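Local structure of uroporphyrinogen III cosynthase (HemD) (Helicobacter pylori, 3P9Z) at residues L31-T44 against I104-L116. The protein probably catalyses the cyclisation of the linear tetrapyrrole hydroxymethylbilane to uroporphyrinogen III, a step on the way to protoporphyrin IX. Numbering follows the deposited sequence.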
loop_
_atom_site.group_PDB
_atom_site.type_symbol
_atom_site.label_atom_id
_atom_site.label_comp_id
_atom_site.label_asym_id
_atom_site.label_seq_id
_atom_site.Cartn_x
_atom_site.Cartn_y
_atom_site.Cartn_z
ATOM N N LEU A 31 -4.704 -18.100 2.866
ATOM C CA LEU A 31 -5.402 -18.047 4.136
ATOM C C LEU A 31 -5.685 -19.472 4.593
ATOM O O LEU A 31 -6.485 -20.197 3.973
ATOM C CB LEU A 31 -6.686 -17.229 4.000
ATOM C CG LEU A 31 -7.548 -17.036 5.238
ATOM C CD1 LEU A 31 -6.853 -16.116 6.249
ATOM C CD2 LEU A 31 -8.900 -16.483 4.787
ATOM N N GLU A 32 -5.017 -19.860 5.674
ATOM C CA GLU A 32 -5.088 -21.211 6.228
ATOM C C GLU A 32 -6.253 -21.357 7.204
ATOM O O GLU A 32 -6.880 -22.431 7.283
ATOM C CB GLU A 32 -3.774 -21.568 6.938
ATOM N N LEU A 33 -6.527 -20.273 7.937
ATOM C CA LEU A 33 -7.596 -20.198 8.933
ATOM C C LEU A 33 -8.997 -20.548 8.390
ATOM O O LEU A 33 -9.350 -20.205 7.246
ATOM C CB LEU A 33 -7.613 -18.782 9.537
ATOM N N ASP A 34 -9.785 -21.231 9.217
ATOM C CA ASP A 34 -11.210 -21.434 8.965
ATOM C C ASP A 34 -11.942 -20.123 9.302
ATOM O O ASP A 34 -11.887 -19.660 10.452
ATOM C CB ASP A 34 -11.725 -22.591 9.846
ATOM C CG ASP A 34 -13.244 -22.767 9.791
ATOM O OD1 ASP A 34 -13.885 -22.352 8.800
ATOM O OD2 ASP A 34 -13.805 -23.348 10.749
ATOM N N PRO A 35 -12.620 -19.505 8.306
ATOM C CA PRO A 35 -13.312 -18.251 8.619
ATOM C C PRO A 35 -14.708 -18.382 9.290
ATOM O O PRO A 35 -15.316 -17.367 9.585
ATOM C CB PRO A 35 -13.400 -17.536 7.263
ATOM C CG PRO A 35 -13.339 -18.639 6.216
ATOM C CD PRO A 35 -12.743 -19.879 6.879
ATOM N N THR A 36 -15.177 -19.610 9.544
ATOM C CA THR A 36 -16.472 -19.870 10.194
ATOM C C THR A 36 -16.802 -19.034 11.462
ATOM O O THR A 36 -17.920 -18.574 11.602
ATOM C CB THR A 36 -16.660 -21.404 10.472
ATOM O OG1 THR A 36 -16.510 -22.130 9.238
ATOM C CG2 THR A 36 -18.043 -21.707 11.064
ATOM N N PRO A 37 -15.832 -18.847 12.390
ATOM C CA PRO A 37 -16.128 -18.048 13.592
ATOM C C PRO A 37 -16.376 -16.547 13.389
ATOM O O PRO A 37 -16.760 -15.867 14.349
ATOM C CB PRO A 37 -14.864 -18.220 14.451
ATOM C CG PRO A 37 -14.200 -19.449 13.914
ATOM C CD PRO A 37 -14.489 -19.454 12.462
ATOM N N PHE A 38 -16.169 -16.028 12.180
ATOM C CA PHE A 38 -16.173 -14.564 11.980
ATOM C C PHE A 38 -17.397 -14.010 11.260
ATOM O O PHE A 38 -17.798 -14.533 10.209
ATOM C CB PHE A 38 -14.889 -14.108 11.260
ATOM C CG PHE A 38 -13.635 -14.607 11.917
ATOM C CD1 PHE A 38 -13.097 -13.939 13.015
ATOM C CD2 PHE A 38 -12.994 -15.754 11.437
ATOM C CE1 PHE A 38 -11.944 -14.421 13.631
ATOM C CE2 PHE A 38 -11.838 -16.246 12.035
ATOM C CZ PHE A 38 -11.314 -15.590 13.138
ATOM N N ASN A 39 -17.956 -12.926 11.800
ATOM C CA ASN A 39 -19.056 -12.224 11.109
ATOM C C ASN A 39 -18.688 -10.822 10.596
ATOM O O ASN A 39 -19.562 -10.054 10.163
ATOM C CB ASN A 39 -20.332 -12.161 11.981
ATOM C CG ASN A 39 -20.085 -11.572 13.377
ATOM O OD1 ASN A 39 -18.970 -11.148 13.720
ATOM N ND2 ASN A 39 -21.142 -11.560 14.199
ATOM N N ALA A 40 -17.400 -10.497 10.652
ATOM C CA ALA A 40 -16.885 -9.265 10.074
ATOM C C ALA A 40 -15.457 -9.449 9.604
ATOM O O ALA A 40 -14.638 -10.069 10.291
ATOM C CB ALA A 40 -16.947 -8.104 11.096
ATOM N N LEU A 41 -15.158 -8.891 8.439
ATOM C CA LEU A 41 -13.788 -8.830 7.964
ATOM C C LEU A 41 -13.360 -7.368 7.943
ATOM O O LEU A 41 -14.186 -6.468 7.742
ATOM C CB LEU A 41 -13.679 -9.378 6.546
ATOM C CG LEU A 41 -14.263 -10.749 6.171
ATOM C CD1 LEU A 41 -14.141 -10.909 4.671
ATOM C CD2 LEU A 41 -13.592 -11.924 6.912
ATOM N N ILE A 42 -12.071 -7.132 8.123
ATOM C CA ILE A 42 -11.557 -5.791 7.937
ATOM C C ILE A 42 -10.277 -5.788 7.104
ATOM O O ILE A 42 -9.418 -6.663 7.254
ATOM C CB ILE A 42 -11.454 -5.011 9.282
ATOM C CG1 ILE A 42 -11.049 -3.545 9.034
ATOM C CG2 ILE A 42 -10.527 -5.714 10.297
ATOM C CD1 ILE A 42 -11.375 -2.663 10.184
ATOM N N PHE A 43 -10.200 -4.809 6.202
ATOM C CA PHE A 43 -9.089 -4.613 5.291
ATOM C C PHE A 43 -8.602 -3.171 5.413
ATOM O O PHE A 43 -9.411 -2.255 5.609
ATOM C CB PHE A 43 -9.551 -4.832 3.837
ATOM C CG PHE A 43 -10.061 -6.224 3.555
ATOM C CD1 PHE A 43 -11.372 -6.582 3.872
ATOM C CD2 PHE A 43 -9.234 -7.168 2.952
ATOM C CE1 PHE A 43 -11.862 -7.878 3.603
ATOM C CE2 PHE A 43 -9.708 -8.467 2.663
ATOM C CZ PHE A 43 -11.017 -8.821 2.989
ATOM N N THR A 44 -7.289 -2.982 5.309
ATOM C CA THR A 44 -6.695 -1.645 5.228
ATOM C C THR A 44 -6.090 -1.409 3.844
ATOM O O THR A 44 -5.833 -0.278 3.479
ATOM C CB THR A 44 -5.571 -1.454 6.255
ATOM O OG1 THR A 44 -4.607 -2.490 6.073
ATOM C CG2 THR A 44 -6.095 -1.516 7.665
ATOM N N ILE A 104 -15.872 3.612 12.419
ATOM C CA ILE A 104 -16.385 2.286 12.167
ATOM C C ILE A 104 -16.180 1.387 13.369
ATOM O O ILE A 104 -16.706 0.324 13.428
ATOM C CB ILE A 104 -15.862 1.612 10.884
ATOM C CG1 ILE A 104 -14.456 1.156 11.044
ATOM C CG2 ILE A 104 -15.946 2.501 9.723
ATOM C CD1 ILE A 104 -14.226 0.013 10.273
ATOM N N PHE A 105 -15.422 1.832 14.338
ATOM C CA PHE A 105 -15.120 0.964 15.436
ATOM C C PHE A 105 -16.340 0.555 16.239
ATOM O O PHE A 105 -16.435 -0.547 16.693
ATOM C CB PHE A 105 -14.023 1.561 16.287
ATOM C CG PHE A 105 -12.760 1.718 15.557
ATOM C CD1 PHE A 105 -12.131 0.634 15.036
ATOM C CD2 PHE A 105 -12.238 2.945 15.335
ATOM C CE1 PHE A 105 -11.005 0.764 14.351
ATOM C CE2 PHE A 105 -11.103 3.092 14.664
ATOM C CZ PHE A 105 -10.475 2.008 14.150
ATOM N N PRO A 106 -17.282 1.460 16.363
ATOM C CA PRO A 106 -18.539 1.163 17.016
ATOM C C PRO A 106 -19.337 0.126 16.281
ATOM O O PRO A 106 -20.028 -0.613 16.882
ATOM C CB PRO A 106 -19.245 2.491 16.984
ATOM C CG PRO A 106 -18.187 3.451 16.933
ATOM C CD PRO A 106 -17.163 2.876 16.071
ATOM N N LEU A 107 -19.221 0.089 14.983
ATOM C CA LEU A 107 -19.921 -0.909 14.179
ATOM C C LEU A 107 -19.307 -2.284 14.379
ATOM O O LEU A 107 -19.941 -3.298 14.092
ATOM C CB LEU A 107 -19.888 -0.548 12.686
ATOM C CG LEU A 107 -20.367 0.843 12.234
ATOM C CD1 LEU A 107 -20.174 0.979 10.739
ATOM C CD2 LEU A 107 -21.813 1.126 12.604
ATOM N N LEU A 108 -18.075 -2.308 14.875
ATOM C CA LEU A 108 -17.346 -3.560 15.088
ATOM C C LEU A 108 -17.476 -4.099 16.514
ATOM O O LEU A 108 -17.083 -5.238 16.796
ATOM C CB LEU A 108 -15.873 -3.392 14.725
ATOM C CG LEU A 108 -15.527 -3.008 13.285
ATOM C CD1 LEU A 108 -14.004 -3.012 13.088
ATOM C CD2 LEU A 108 -16.219 -3.927 12.269
ATOM N N GLU A 109 -18.027 -3.282 17.403
ATOM C CA GLU A 109 -18.268 -3.704 18.777
ATOM C C GLU A 109 -19.241 -4.880 18.735
ATOM O O GLU A 109 -20.184 -4.883 17.944
ATOM C CB GLU A 109 -18.832 -2.552 19.617
ATOM N N LYS A 110 -18.988 -5.881 19.570
ATOM C CA LYS A 110 -19.816 -7.088 19.647
ATOM C C LYS A 110 -19.709 -8.008 18.423
ATOM O O LYS A 110 -20.502 -8.944 18.287
ATOM C CB LYS A 110 -21.288 -6.745 19.932
ATOM C CG LYS A 110 -21.508 -5.579 20.897
ATOM C CD LYS A 110 -22.067 -6.026 22.226
ATOM C CE LYS A 110 -23.242 -5.149 22.602
ATOM N NZ LYS A 110 -23.557 -5.234 24.045
ATOM N N LYS A 111 -18.711 -7.775 17.564
ATOM C CA LYS A 111 -18.466 -8.627 16.389
ATOM C C LYS A 111 -17.199 -9.486 16.550
ATOM O O LYS A 111 -16.283 -9.094 17.260
ATOM C CB LYS A 111 -18.311 -7.782 15.119
ATOM C CG LYS A 111 -19.485 -6.862 14.763
ATOM C CD LYS A 111 -20.756 -7.608 14.430
ATOM C CE LYS A 111 -21.864 -6.642 14.014
ATOM N NZ LYS A 111 -22.146 -6.776 12.569
ATOM N N SER A 112 -17.158 -10.641 15.873
ATOM C CA SER A 112 -15.919 -11.428 15.707
ATOM C C SER A 112 -15.266 -11.054 14.382
ATOM O O SER A 112 -15.774 -11.406 13.319
ATOM C CB SER A 112 -16.221 -12.918 15.688
ATOM O OG SER A 112 -16.482 -13.370 16.995
ATOM N N VAL A 113 -14.136 -10.354 14.470
ATOM C CA VAL A 113 -13.505 -9.705 13.322
ATOM C C VAL A 113 -12.228 -10.426 12.848
ATOM O O VAL A 113 -11.375 -10.840 13.651
ATOM C CB VAL A 113 -13.150 -8.227 13.647
ATOM C CG1 VAL A 113 -12.541 -7.530 12.420
ATOM C CG2 VAL A 113 -14.371 -7.458 14.162
ATOM N N LEU A 114 -12.115 -10.584 11.538
ATOM C CA LEU A 114 -10.923 -11.136 10.939
ATOM C C LEU A 114 -10.265 -10.037 10.133
ATOM O O LEU A 114 -10.846 -9.524 9.169
ATOM C CB LEU A 114 -11.257 -12.312 10.026
ATOM C CG LEU A 114 -10.067 -12.968 9.304
ATOM C CD1 LEU A 114 -8.970 -13.486 10.291
ATOM C CD2 LEU A 114 -10.586 -14.100 8.455
ATOM N N TYR A 115 -9.063 -9.671 10.553
ATOM C CA TYR A 115 -8.269 -8.655 9.870
ATOM C C TYR A 115 -7.318 -9.311 8.867
ATOM O O TYR A 115 -6.389 -10.005 9.253
ATOM C CB TYR A 115 -7.485 -7.853 10.915
ATOM C CG TYR A 115 -6.547 -6.806 10.373
ATOM C CD1 TYR A 115 -6.834 -6.103 9.196
ATOM C CD2 TYR A 115 -5.392 -6.469 11.077
ATOM C CE1 TYR A 115 -5.963 -5.112 8.713
ATOM C CE2 TYR A 115 -4.520 -5.480 10.614
ATOM C CZ TYR A 115 -4.806 -4.806 9.440
ATOM O OH TYR A 115 -3.927 -3.833 8.995
ATOM N N LEU A 116 -7.547 -9.077 7.581
ATOM C CA LEU A 116 -6.663 -9.621 6.540
ATOM C C LEU A 116 -5.598 -8.577 6.242
ATOM O O LEU A 116 -5.896 -7.482 5.735
ATOM C CB LEU A 116 -7.471 -10.052 5.299
ATOM C CG LEU A 116 -8.529 -11.063 5.818
ATOM C CD1 LEU A 116 -9.879 -10.998 5.144
ATOM C CD2 LEU A 116 -8.053 -12.516 5.923
HETATM O O HOH W 1 -16.158 -16.226 16.932
HETATM O O HOH W 2 -21.681 -8.851 10.725
HETATM O O HOH W 3 -20.883 -11.078 17.073
HETATM O O HOH W 4 -5.522 -5.108 4.714
#
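The carbonyl oxygen of Ser-112 is gripped from two successive amides: Ala-40 N donates to Ser-112 O at 3.3 Å, and Asn-39 N adds a weak bond to it. The Asn-39 side chain supplies an acceptor in turn. With CG between its backbone N and carbonyl carbon (chi1 53°), the amide reaches across to segment 104-116 and OD1 accepts from Ser-112 N at 2.9 Å, in the carbonyl plane, so backbone and side chain tie Ser-112 N and O to Asn-39 and Ala-40. Water 3 links Asn-39 ND2 to Lys-110 O, and water 1 joins Pro-37 O to Ser-112 OG.

From here 40-43 and 112-116 run as parallel neighbours. Leu-114 is held through both of its peptide groups, its N bonding to Ala-40 O and its O receiving Ile-42 N at 2.9 Å; Leu-116 N then reaches Ile-42 O. On the Leu-41 and Leu-114 face, Leu-114 CB makes a CH-pi contact with the Phe-38 ring, 3.9 Å from its centroid, while Pro-37 CB lies over the rim of the opposite face. Leu-116 lies alongside Phe-43, and its CD2 meets Leu-31 CD1.

The other face centres on Ile-42. Its CG2 presses tightly on Val-113 CG1 at 3.4 Å, whereas CG1, extended away from the backbone N (chi1 -174°), carries CD1 to Ile-104 CD1 and Leu-108 CD1. Beyond it, Ile-42 O lies at the edge of the Tyr-115 ring, and the hydroxyls of Tyr-115 and Thr-44 both bind a malonate ion, probably from the crystallisation liquor.

Both strands lie in one of the two alpha/beta domains of HemD proteins: strand 70-72, between them in sequence, flanks 40-43 on its far side through Leu-41 and Phe-43, strand 135-146 bonds to Val-113, and helix 60-66 packs against Leu-31 and Leu-41.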